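Local atomic coordinates of kinase-associated protein B (Bacillus cereus, PDB entry 1Y71), a protein that is of unknown function, probably associated with a kinase, and combines an SH3-like beta domain with two helices. Residues Gly11-Gly16 and Lys22-Val27; Gly33-Lys38 and Gln79-Tyr84; Leu43-Gln48 and Gln122-Asp127. One frame throughout, in Å; residues are numbered along the deposited sequence.

Interaction 1: Gly11-Gly16 and Lys22-Val27; sequences GEIVTG and KYIGEV
A beta hairpin joins Gly11-Gly16 to Lys22-Val27: strand 13-18 turns back along strand 21-31, their short segments running antiparallel at 159°. Val14 and Gly25 form a hydrogen-bonded pair, Val14 N to Gly25 O and Gly25 N to Val14 O both 2.9 Å. Gly16 and Tyr23 repeat the pattern at one end, while at the other Val27 N donates to Glu12 O and Gly11 N to Val27 O (2.8 Å). Gly11 suits this end because at its phi of 99° a side chain would collide with the carbonyl of the residue before. Val14 and Val27 cross at about a right angle on one face, CG1 of Val14 lying 3.8 Å from CG2 of Val27; beta-branched residues fit such a strand. On the face of Ile13, Thr15 and Ile24, CG2 of Ile13 meets CG2 of Ile24 at 4.1 Å. Extended from a CG anti to its backbone N (chi1 180°), Glu26 brings OE2 within 3.4 Å of Gly11 CA. That OE2 approaches OE2 of Glu26 of the second subunit; the like charges might favour a shared proton, while Lys38 offers OE1 a weak counter-charge. The inward N-H and C=O groups satisfy each other, and flanking residues such as Lys82 and Leu40 take outward ones.

Interaction 2: Gly33-Lys38 and Gln79-Tyr84; sequences GSYVVK and QMVKKY
Apolar packing carries most of the contact between Gly33-Lys38 and Gln79-Tyr84, and Val81 is its centre. CG2 of Val81 lies 4.1 Å from CD2 of Tyr35, approaching the ring obliquely, and the same methyl reaches 4.4 Å from CG2 of Val37. Val81 CG1 is anti to the backbone N (chi1 -179°), which places CG2 beside that N and between the two residues of strand 34-42. Tyr35 and Val37 alternate with Val36, so both point toward Val81; a compact valine and a broad aromatic ring together cover its methyl. The backbones stay well apart, 7.8 Å between the CA atoms of Tyr35 and Val81, so the apolar contact is made by side chains.

The polar approach is slight. Gln79 bends at chi2 (104°) and brings NE2 to 4.2 Å from Gly33 O, too far for a hydrogen bond. Gly33 has a positive phi, a conformation that favours glycine, where the chain enters strand 34-42.

Surrounding residues complete the packing: Ile76 touches both Val37 and Val81, and Tyr35 meets Phe8 edge-to-face while its OH bonds to Phe8 N. Strands 34-42 and 81-83 are not neighbours in the sheet, yet their side chains meet, and Val81 on one outermost strand touches Ile76 on the other, which is consistent with a sheet curled into an SH3-like barrel.

Interaction 3: Leu43-Gln48 and Gln122-Asp127; sequences LKHPVQ and QQLKKD
The imidazole of His45 has Pro46 CD over one face, 3.3 Å from the plane and nearer the edge of the ring than its middle, while CD1 of Leu124 comes to its edge, near the ring plane, at 3.5 Å from CE1. The ring and the leucine side chain cross obliquely. Beside the ring lies the end of the Gln48 side chain, which meets Leu124 from the opposite direction. A single methyl, Leu124 CD1, therefore fills the angle between the imidazole and the amide, 4.0 Å from Gln48 CD. His45 has CG anti to its backbone N (chi1 -165°), an arrangement that swings the ring away from that N, beside the carbonyl carbon, and toward the helix.

The contact joins the loop after strand 34-42 to the last turns of helix 112-127, and so joins the helical part of the chain to the beta domain. Leu121 of the same helix also touches His45, and Leu95 and Leu99 bring in helix 91-104. Leucine suits such a place because a branched apolar end can fit among several groups, whereas histidine combines a flat packing surface with polar edge atoms. NE2 of His45 is hydrogen-bonded to Tyr128 OH, whereas the bonds of ND1, to Pro46 O (3.3 Å) and Gln102 OE1, are both weak. On the helix itself, Gln123 NE2 donates to Asp127 OD1 at 2.9 Å, one turn further on; the donor stands 35° out of the carboxylate plane.

Overall arrangement
Interactions 1 and 2 lie in the same antiparallel sheet, their centres about 6 Å apart. Strand 81-83 pairs with strand 13-18, Thr15 N lying 2.8 Å from Lys82 O and Ile13 O 2.9 Å from Tyr84 N, while 21-31 and 34-42 pair on the other side of the hairpin. Interaction 3 sits across the chain's centre, about 20 Å from interaction 1 and 22 Å from interaction 2, centre to centre. It touches the first: Lys22 O faces both Leu43 N (2.8 Å) and Lys44 N (2.9 Å), a classic beta bulge where strand 34-42 gives way to the loop bearing His45. Interactions 2 and 3 come no closer than about 5 Å between nearest atoms.

Interaction 1: Gly11-Gly16 and Lys22-Val27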
# COMPACT_ATOMS: atom_id res chain seq x y z
N GLY B 11 -0.53 -13.49 6.45
CA GLY B 11 -1.40 -12.57 5.77
C GLY B 11 -1.59 -11.31 6.60
O GLY B 11 -2.06 -10.29 6.10
N GLU B 12 -1.23 -11.36 7.87
CA GLU B 12 -1.45 -10.20 8.74
C GLU B 12 -0.60 -9.01 8.31
O GLU B 12 0.60 -9.16 8.08
CB GLU B 12 -1.21 -10.59 10.19
CG GLU B 12 -1.28 -9.42 11.17
CD GLU B 12 -1.64 -9.88 12.57
OE1 GLU B 12 -1.78 -9.00 13.44
OE2 GLU B 12 -1.78 -11.10 12.82
N ILE B 13 -1.23 -7.84 8.21
CA ILE B 13 -0.52 -6.57 7.96
C ILE B 13 0.08 -6.04 9.26
O ILE B 13 -0.62 -5.92 10.28
CB ILE B 13 -1.42 -5.50 7.30
CG1 ILE B 13 -2.08 -6.08 6.04
CG2 ILE B 13 -0.60 -4.26 6.95
CD1 ILE B 13 -1.06 -6.68 5.03
N VAL B 14 1.38 -5.75 9.22
CA VAL B 14 2.14 -5.38 10.44
C VAL B 14 3.14 -4.27 10.13
O VAL B 14 3.34 -3.93 8.99
CB VAL B 14 2.90 -6.60 10.99
CG1 VAL B 14 1.90 -7.71 11.46
CG2 VAL B 14 3.91 -7.14 9.93
N THR B 15 3.72 -3.66 11.17
CA THR B 15 4.91 -2.86 11.01
C THR B 15 6.06 -3.72 11.54
O THR B 15 5.85 -4.62 12.39
CB THR B 15 4.85 -1.53 11.83
OG1 THR B 15 4.65 -1.86 13.20
CG2 THR B 15 3.68 -0.61 11.39
N GLY B 16 7.28 -3.48 11.04
CA GLY B 16 8.47 -4.22 11.44
C GLY B 16 9.65 -3.26 11.48
O GLY B 16 9.80 -2.37 10.62
N LYS B 22 12.05 1.23 9.66
CA LYS B 22 10.71 0.77 10.05
C LYS B 22 9.85 0.67 8.82
O LYS B 22 9.82 1.61 8.00
CB LYS B 22 10.06 1.72 11.08
CG LYS B 22 8.81 1.10 11.69
CD LYS B 22 8.22 1.98 12.86
CE LYS B 22 7.18 1.19 13.65
NZ LYS B 22 6.64 2.05 14.77
N TYR B 23 9.14 -0.46 8.69
CA TYR B 23 8.40 -0.82 7.48
C TYR B 23 6.97 -1.27 7.77
O TYR B 23 6.67 -1.78 8.85
CB TYR B 23 9.14 -1.99 6.74
CG TYR B 23 10.59 -1.64 6.43
CD1 TYR B 23 10.92 -0.97 5.28
CD2 TYR B 23 11.62 -1.88 7.37
CE1 TYR B 23 12.24 -0.60 5.01
CE2 TYR B 23 12.93 -1.52 7.11
CZ TYR B 23 13.24 -0.89 5.93
OH TYR B 23 14.53 -0.50 5.66
N ILE B 24 6.09 -1.10 6.79
CA ILE B 24 4.80 -1.80 6.79
C ILE B 24 4.99 -3.00 5.90
O ILE B 24 5.59 -2.90 4.80
CB ILE B 24 3.66 -0.88 6.27
CG1 ILE B 24 3.46 0.25 7.28
CG2 ILE B 24 2.37 -1.69 5.91
CD1 ILE B 24 2.80 1.50 6.73
N GLY B 25 4.48 -4.14 6.35
CA GLY B 25 4.62 -5.37 5.56
C GLY B 25 3.56 -6.40 5.85
O GLY B 25 2.60 -6.15 6.57
N GLU B 26 3.75 -7.58 5.28
CA GLU B 26 2.80 -8.66 5.46
C GLU B 26 3.51 -9.88 6.04
O GLU B 26 4.58 -10.26 5.56
CB GLU B 26 2.12 -8.96 4.11
CG GLU B 26 1.11 -10.07 4.17
CD GLU B 26 0.72 -10.58 2.80
OE1 GLU B 26 1.35 -10.19 1.79
OE2 GLU B 26 -0.21 -11.40 2.76
N VAL B 27 2.96 -10.47 7.10
CA VAL B 27 3.54 -11.70 7.65
C VAL B 27 3.36 -12.81 6.61
O VAL B 27 2.24 -13.07 6.17
CB VAL B 27 2.91 -12.06 9.01
CG1 VAL B 27 3.37 -13.46 9.49
CG2 VAL B 27 3.24 -10.97 10.06

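Interaction 2: Gly33-Lys38 and Gln79-Tyr84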
# COMPACT_ATOMS: atom_id res chain seq x y z
N GLY B 33 10.29 -17.22 17.66
CA GLY B 33 10.78 -15.89 18.01
C GLY B 33 10.84 -14.83 16.92
O GLY B 33 11.32 -13.72 17.16
N SER B 34 10.35 -15.16 15.72
CA SER B 34 10.46 -14.22 14.62
C SER B 34 9.40 -14.44 13.55
O SER B 34 8.68 -15.44 13.56
CB SER B 34 11.88 -14.27 14.02
OG SER B 34 12.10 -15.48 13.30
N TYR B 35 9.29 -13.47 12.65
CA TYR B 35 8.38 -13.53 11.52
C TYR B 35 9.13 -13.15 10.28
O TYR B 35 9.97 -12.26 10.31
CB TYR B 35 7.22 -12.56 11.74
CG TYR B 35 6.37 -12.96 12.90
CD1 TYR B 35 5.36 -13.91 12.74
CD2 TYR B 35 6.59 -12.42 14.19
CE1 TYR B 35 4.59 -14.33 13.79
CE2 TYR B 35 5.81 -12.84 15.27
CZ TYR B 35 4.80 -13.79 15.05
OH TYR B 35 4.00 -14.22 16.09
N VAL B 36 8.79 -13.82 9.17
CA VAL B 36 9.23 -13.39 7.87
C VAL B 36 8.18 -12.34 7.46
O VAL B 36 6.97 -12.62 7.50
CB VAL B 36 9.33 -14.55 6.83
CG1 VAL B 36 9.84 -14.02 5.53
CG2 VAL B 36 10.29 -15.66 7.36
N VAL B 37 8.67 -11.15 7.11
CA VAL B 37 7.80 -10.02 6.71
C VAL B 37 8.13 -9.63 5.27
O VAL B 37 9.30 -9.37 4.94
CB VAL B 37 8.00 -8.81 7.71
CG1 VAL B 37 7.24 -7.54 7.27
CG2 VAL B 37 7.58 -9.22 9.15
N LYS B 38 7.10 -9.60 4.43
CA LYS B 38 7.21 -9.09 3.08
C LYS B 38 6.97 -7.58 3.12
O LYS B 38 5.87 -7.12 3.46
CB LYS B 38 6.20 -9.78 2.15
CG LYS B 38 6.25 -9.41 0.65
CD LYS B 38 4.87 -9.66 -0.02
CE LYS B 38 4.59 -11.07 -0.50
NZ LYS B 38 3.09 -11.28 -0.81
N GLN B 79 9.41 -9.26 18.79
CA GLN B 79 9.25 -8.07 19.66
C GLN B 79 9.20 -6.80 18.84
O GLN B 79 8.71 -5.76 19.31
CB GLN B 79 10.45 -7.91 20.62
CG GLN B 79 11.11 -9.22 21.04
CD GLN B 79 12.42 -9.49 20.32
OE1 GLN B 79 13.35 -8.68 20.36
NE2 GLN B 79 12.51 -10.64 19.68
N MSE B 80 9.72 -6.89 17.62
CA MSE B 80 9.87 -5.72 16.76
C MSE B 80 8.75 -5.69 15.71
O MSE B 80 8.79 -4.87 14.80
CB MSE B 80 11.26 -5.73 16.08
CG MSE B 80 12.43 -5.94 17.07
SE MSE B 80 12.40 -4.52 18.40
CE MSE B 80 13.37 -3.16 17.45
N VAL B 81 7.80 -6.62 15.84
CA VAL B 81 6.65 -6.70 14.93
C VAL B 81 5.36 -6.26 15.66
O VAL B 81 5.08 -6.70 16.80
CB VAL B 81 6.49 -8.13 14.30
CG1 VAL B 81 5.27 -8.18 13.33
CG2 VAL B 81 7.75 -8.54 13.53
N LYS B 82 4.56 -5.42 15.01
CA LYS B 82 3.30 -4.95 15.61
C LYS B 82 2.16 -4.97 14.58
O LYS B 82 2.41 -4.65 13.42
CB LYS B 82 3.47 -3.52 16.13
CG LYS B 82 2.51 -3.18 17.23
CD LYS B 82 1.93 -1.78 17.09
CE LYS B 82 2.60 -0.81 18.04
NZ LYS B 82 2.76 -1.44 19.39
N LYS B 83 0.94 -5.36 14.98
CA LYS B 83 -0.25 -5.29 14.10
C LYS B 83 -0.42 -3.88 13.54
O LYS B 83 -0.30 -2.90 14.28
CB LYS B 83 -1.52 -5.66 14.90
CG LYS B 83 -2.74 -5.94 14.02
CD LYS B 83 -3.89 -6.60 14.81
CE LYS B 83 -5.09 -6.83 13.89
NZ LYS B 83 -4.80 -7.57 12.60
N TYR B 84 -0.68 -3.77 12.23
CA TYR B 84 -0.89 -2.45 11.65
C TYR B 84 -2.22 -2.45 10.86
O TYR B 84 -2.36 -3.19 9.91
CB TYR B 84 0.29 -2.04 10.75
CG TYR B 84 0.06 -0.73 10.01
CD1 TYR B 84 0.18 0.50 10.67
CD2 TYR B 84 -0.31 -0.73 8.66
CE1 TYR B 84 -0.03 1.69 9.99
CE2 TYR B 84 -0.52 0.47 7.99
CZ TYR B 84 -0.38 1.67 8.66
OH TYR B 84 -0.59 2.84 7.99

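Interaction 3: Leu43-Gln48 and Gln122-Asp127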
# COMPACT_ATOMS: atom_id res chain seq x y z
N LEU B 43 8.19 3.31 6.47
CA LEU B 43 7.80 4.34 7.45
C LEU B 43 9.00 5.14 7.96
O LEU B 43 8.89 6.36 8.22
CB LEU B 43 7.08 3.71 8.67
CG LEU B 43 5.67 3.17 8.49
CD1 LEU B 43 5.22 2.48 9.79
CD2 LEU B 43 4.68 4.24 8.05
N LYS B 44 10.13 4.47 8.12
CA LYS B 44 11.34 5.17 8.57
C LYS B 44 12.53 4.62 7.84
O LYS B 44 12.73 3.39 7.81
CB LYS B 44 11.52 5.05 10.10
CG LYS B 44 12.86 5.62 10.59
CD LYS B 44 13.10 5.19 12.02
CE LYS B 44 14.24 5.97 12.65
NZ LYS B 44 15.48 5.15 12.81
N HIS B 45 13.27 5.51 7.19
CA HIS B 45 14.48 5.13 6.47
C HIS B 45 15.57 4.88 7.50
O HIS B 45 15.64 5.59 8.52
CB HIS B 45 14.86 6.19 5.42
CG HIS B 45 15.86 5.71 4.42
ND1 HIS B 45 17.22 5.71 4.67
CD2 HIS B 45 15.71 5.18 3.18
CE1 HIS B 45 17.86 5.23 3.62
NE2 HIS B 45 16.97 4.89 2.70
N PRO B 46 16.37 3.82 7.29
CA PRO B 46 17.37 3.47 8.30
C PRO B 46 18.48 4.52 8.48
O PRO B 46 18.78 5.30 7.56
CB PRO B 46 18.00 2.19 7.76
CG PRO B 46 17.74 2.25 6.27
CD PRO B 46 16.34 2.82 6.20
N VAL B 47 19.07 4.47 9.66
CA VAL B 47 20.16 5.35 10.03
C VAL B 47 21.38 4.96 9.21
O VAL B 47 21.57 3.79 8.88
CB VAL B 47 20.44 5.24 11.56
CG1 VAL B 47 21.41 6.31 12.03
CG2 VAL B 47 19.19 5.47 12.32
N GLN B 48 22.21 5.94 8.86
CA GLN B 48 23.42 5.69 8.07
C GLN B 48 24.65 5.55 8.96
O GLN B 48 24.65 5.97 10.12
CB GLN B 48 23.63 6.83 7.08
CG GLN B 48 22.42 7.08 6.17
CD GLN B 48 22.00 5.84 5.42
OE1 GLN B 48 20.95 5.24 5.71
NE2 GLN B 48 22.80 5.44 4.45
N GLN B 122 21.52 12.04 0.38
CA GLN B 122 21.35 12.74 -0.90
C GLN B 122 21.69 11.81 -2.08
O GLN B 122 20.98 11.78 -3.07
CB GLN B 122 22.18 14.04 -0.95
CG GLN B 122 21.64 15.18 -0.10
CD GLN B 122 22.61 16.37 0.00
OE1 GLN B 122 23.80 16.20 0.30
NE2 GLN B 122 22.09 17.58 -0.24
N GLN B 123 22.77 11.04 -1.94
CA GLN B 123 23.14 10.07 -2.96
C GLN B 123 22.14 8.93 -3.06
O GLN B 123 21.75 8.53 -4.18
CB GLN B 123 24.53 9.48 -2.70
CG GLN B 123 25.07 8.62 -3.85
CD GLN B 123 25.01 9.34 -5.20
OE1 GLN B 123 25.40 10.50 -5.30
NE2 GLN B 123 24.51 8.65 -6.23
N LEU B 124 21.75 8.39 -1.91
CA LEU B 124 20.77 7.30 -1.87
C LEU B 124 19.50 7.68 -2.63
O LEU B 124 18.94 6.87 -3.38
CB LEU B 124 20.42 6.92 -0.43
CG LEU B 124 21.25 5.85 0.27
CD1 LEU B 124 20.69 5.66 1.64
CD2 LEU B 124 21.22 4.52 -0.50
N LYS B 125 19.08 8.92 -2.46
CA LYS B 125 17.93 9.49 -3.15
C LYS B 125 18.08 9.36 -4.68
O LYS B 125 17.12 9.07 -5.39
CB LYS B 125 17.74 10.95 -2.74
CG LYS B 125 16.58 11.65 -3.46
CD LYS B 125 16.33 13.06 -2.96
CE LYS B 125 15.23 13.72 -3.81
NZ LYS B 125 14.45 14.76 -3.07
N LYS B 126 19.31 9.55 -5.17
CA LYS B 126 19.58 9.43 -6.60
C LYS B 126 19.59 7.96 -7.00
O LYS B 126 19.01 7.58 -8.01
CB LYS B 126 20.88 10.14 -6.96
CG LYS B 126 20.85 11.62 -6.62
CD LYS B 126 22.14 12.32 -7.07
CE LYS B 126 22.07 13.82 -6.81
NZ LYS B 126 23.42 14.44 -6.86
N ASP B 127 20.21 7.13 -6.16
CA ASP B 127 20.31 5.70 -6.40
C ASP B 127 18.95 5.00 -6.47
O ASP B 127 18.75 4.09 -7.28
CB ASP B 127 21.17 5.04 -5.34
CG ASP B 127 22.61 5.56 -5.34
OD1 ASP B 127 23.01 6.21 -6.33
OD2 ASP B 127 23.32 5.31 -4.35